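Local atomic coordinates of sortase-like protein (PDB entry 3RE9), a protein that is a class C sortase, probably a cysteine transpeptidase that joins pilin subunits through sorting signals at the bacterial surface. Residues 113-118 / 172-177. Sequence-based numbering, arbitrary orientation.
Sequences TFYIHN and IPYVAE
Tyr115 and Tyr174 carry the apolar part of this contact, reaching toward each other from a strand and from the loop that follows another strand. The nearest atoms are CE2 of Tyr115 and CD1 of Tyr174, 4.2 Å apart, and the two side chains cross at about a right angle. Each ring meets the other obliquely, a light van der Waals touch with the phenol oxygens left out of it. The torsions set up the crossing: Tyr115 has CG opposite its carbonyl carbon (chi1 -48°), whereas in Tyr174 CG lies opposite the backbone N (chi1 175°). Backbone N of Ala176 sits over one face of the Tyr174 ring, 4.0 Å above its plane and offset toward the rim. Tyrosine suits both places: the two side chains together span the 9.2 Å between the CA atoms of Tyr115 and Tyr174, and the hydroxyl tolerates a partly exposed position.

A second, looser touch brings Thr113 OG1 to within 4.3 Å of Ile172 CD1, simple apposition without a polar bond. Beta-branched threonine suits an extended strand and its hydroxyl a partly exposed position, while isoleucine supplies the CD1 arm that reaches across.

Phe114 and Ile116 point the other way, packing on strand 148-156 within the sortase beta-barrel, which leaves Thr113 and Tyr115 for the outer side. Strand 122-133 separates strand 113-117 from strand 163-172, hydrogen-bonded through its backbone to Phe114 and Ile116 on one flank and to Ile172 on the other, and the loop after strand 163-172 reaches across it. Both tyrosines rest on Thr122 of this strand, and His179 stacks on Tyr115 while meeting Tyr174 at a steep angle, so this residue near the C-terminus packs beside the tyrosine pair, next to strand 113-117.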
loop_
_atom_site.group_PDB
_atom_site.type_symbol
_atom_site.label_atom_id
_atom_site.label_comp_id
_atom_site.label_asym_id
_atom_site.label_seq_id
_atom_site.Cartn_x
_atom_site.Cartn_y
_atom_site.Cartn_z
ATOM N N THR A 113 -4.323 -2.612 14.357
ATOM C CA THR A 113 -4.964 -1.732 13.408
ATOM C C THR A 113 -3.962 -0.715 12.814
ATOM O O THR A 113 -3.124 -0.146 13.526
ATOM C CB THR A 113 -6.140 -1.017 14.106
ATOM O OG1 THR A 113 -7.125 -1.999 14.457
ATOM C CG2 THR A 113 -6.797 0.028 13.217
ATOM N N PHE A 114 -4.035 -0.527 11.497
ATOM C CA PHE A 114 -3.332 0.569 10.864
ATOM C C PHE A 114 -4.288 1.362 9.985
ATOM O O PHE A 114 -5.371 0.871 9.629
ATOM C CB PHE A 114 -2.029 0.129 10.165
ATOM C CG PHE A 114 -2.221 -0.783 8.990
ATOM C CD1 PHE A 114 -2.159 -2.184 9.156
ATOM C CD2 PHE A 114 -2.401 -0.256 7.688
ATOM C CE1 PHE A 114 -2.316 -3.059 8.038
ATOM C CE2 PHE A 114 -2.564 -1.111 6.576
ATOM C CZ PHE A 114 -2.537 -2.507 6.754
ATOM N N TYR A 115 -3.895 2.605 9.706
ATOM C CA TYR A 115 -4.675 3.562 8.926
ATOM C C TYR A 115 -3.851 4.088 7.771
ATOM O O TYR A 115 -2.624 4.302 7.900
ATOM C CB TYR A 115 -5.141 4.768 9.778
ATOM C CG TYR A 115 -5.769 4.361 11.078
ATOM C CD1 TYR A 115 -5.041 4.430 12.274
ATOM C CD2 TYR A 115 -7.068 3.840 11.112
ATOM C CE1 TYR A 115 -5.605 3.991 13.488
ATOM C CE2 TYR A 115 -7.631 3.395 12.306
ATOM C CZ TYR A 115 -6.903 3.481 13.498
ATOM O OH TYR A 115 -7.475 3.070 14.689
ATOM N N ILE A 116 -4.537 4.273 6.642
ATOM C CA ILE A 116 -4.000 5.000 5.536
ATOM C C ILE A 116 -4.848 6.249 5.393
ATOM O O ILE A 116 -6.064 6.161 5.220
ATOM C CB ILE A 116 -3.993 4.156 4.252
ATOM C CG1 ILE A 116 -3.055 2.933 4.413
ATOM C CG2 ILE A 116 -3.627 5.034 3.022
ATOM C CD1 ILE A 116 -3.099 1.970 3.222
ATOM N N HIS A 117 -4.199 7.410 5.505
ATOM C CA HIS A 117 -4.858 8.703 5.403
ATOM C C HIS A 117 -4.647 9.307 4.000
ATOM O O HIS A 117 -3.537 9.702 3.648
ATOM C CB HIS A 117 -4.300 9.677 6.434
ATOM C CG HIS A 117 -4.340 9.187 7.854
ATOM N ND1 HIS A 117 -5.495 9.173 8.609
ATOM C CD2 HIS A 117 -3.351 8.771 8.680
ATOM C CE1 HIS A 117 -5.220 8.732 9.825
ATOM N NE2 HIS A 117 -3.928 8.481 9.893
ATOM N N ASN A 118 -5.693 9.350 3.189
ATOM C CA ASN A 118 -5.557 9.915 1.857
ATOM C C ASN A 118 -6.291 11.240 1.820
ATOM O O ASN A 118 -6.712 11.728 2.857
ATOM C CB ASN A 118 -5.936 8.917 0.718
ATOM C CG ASN A 118 -7.404 8.398 0.794
ATOM O OD1 ASN A 118 -8.342 9.150 1.008
ATOM N ND2 ASN A 118 -7.577 7.113 0.566
ATOM N N ILE A 172 -11.568 -2.505 7.661
ATOM C CA ILE A 172 -12.596 -2.481 8.706
ATOM C C ILE A 172 -13.270 -1.088 8.701
ATOM O O ILE A 172 -12.683 -0.118 8.183
ATOM C CB ILE A 172 -12.060 -2.921 10.114
ATOM C CG1 ILE A 172 -10.873 -2.069 10.562
ATOM C CG2 ILE A 172 -11.625 -4.377 10.086
ATOM C CD1 ILE A 172 -10.740 -1.896 12.091
ATOM N N PRO A 173 -14.518 -0.991 9.216
ATOM C CA PRO A 173 -15.142 0.314 9.318
ATOM C C PRO A 173 -14.341 1.305 10.170
ATOM O O PRO A 173 -13.715 0.933 11.179
ATOM C CB PRO A 173 -16.479 -0.006 9.979
ATOM C CG PRO A 173 -16.752 -1.385 9.579
ATOM C CD PRO A 173 -15.438 -2.044 9.687
ATOM N N TYR A 174 -14.352 2.557 9.728
ATOM C CA TYR A 174 -13.716 3.633 10.460
ATOM C C TYR A 174 -14.768 4.599 11.009
ATOM O O TYR A 174 -15.441 5.315 10.263
ATOM C CB TYR A 174 -12.714 4.362 9.577
ATOM C CG TYR A 174 -12.107 5.553 10.242
ATOM C CD1 TYR A 174 -11.105 5.405 11.194
ATOM C CD2 TYR A 174 -12.531 6.832 9.926
ATOM C CE1 TYR A 174 -10.550 6.502 11.816
ATOM C CE2 TYR A 174 -11.979 7.934 10.534
ATOM C CZ TYR A 174 -10.993 7.763 11.474
ATOM O OH TYR A 174 -10.448 8.868 12.068
ATOM N N VAL A 175 -14.915 4.589 12.323
ATOM C CA VAL A 175 -15.853 5.476 12.973
ATOM C C VAL A 175 -14.991 6.597 13.524
ATOM O O VAL A 175 -14.130 6.365 14.374
ATOM C CB VAL A 175 -16.688 4.761 14.099
ATOM C CG1 VAL A 175 -17.806 5.666 14.606
ATOM C CG2 VAL A 175 -17.284 3.445 13.607
ATOM N N ALA A 176 -15.181 7.805 13.006
ATOM C CA ALA A 176 -14.416 8.933 13.519
ATOM C C ALA A 176 -14.861 9.259 14.950
ATOM O O ALA A 176 -14.041 9.710 15.753
ATOM C CB ALA A 176 -14.533 10.154 12.599
ATOM N N GLU A 177 -16.139 8.994 15.271
ATOM C CA GLU A 177 -16.668 9.178 16.633
ATOM C C GLU A 177 -15.824 8.456 17.673
ATOM O O GLU A 177 -16.002 8.681 18.864
ATOM C CB GLU A 177 -18.153 8.757 16.772
ATOM C CG GLU A 177 -19.194 9.903 16.676
ATOM C CD GLU A 177 -20.297 9.856 17.771
ATOM O OE1 GLU A 177 -21.125 8.907 17.766
ATOM O OE2 GLU A 177 -20.347 10.784 18.628
#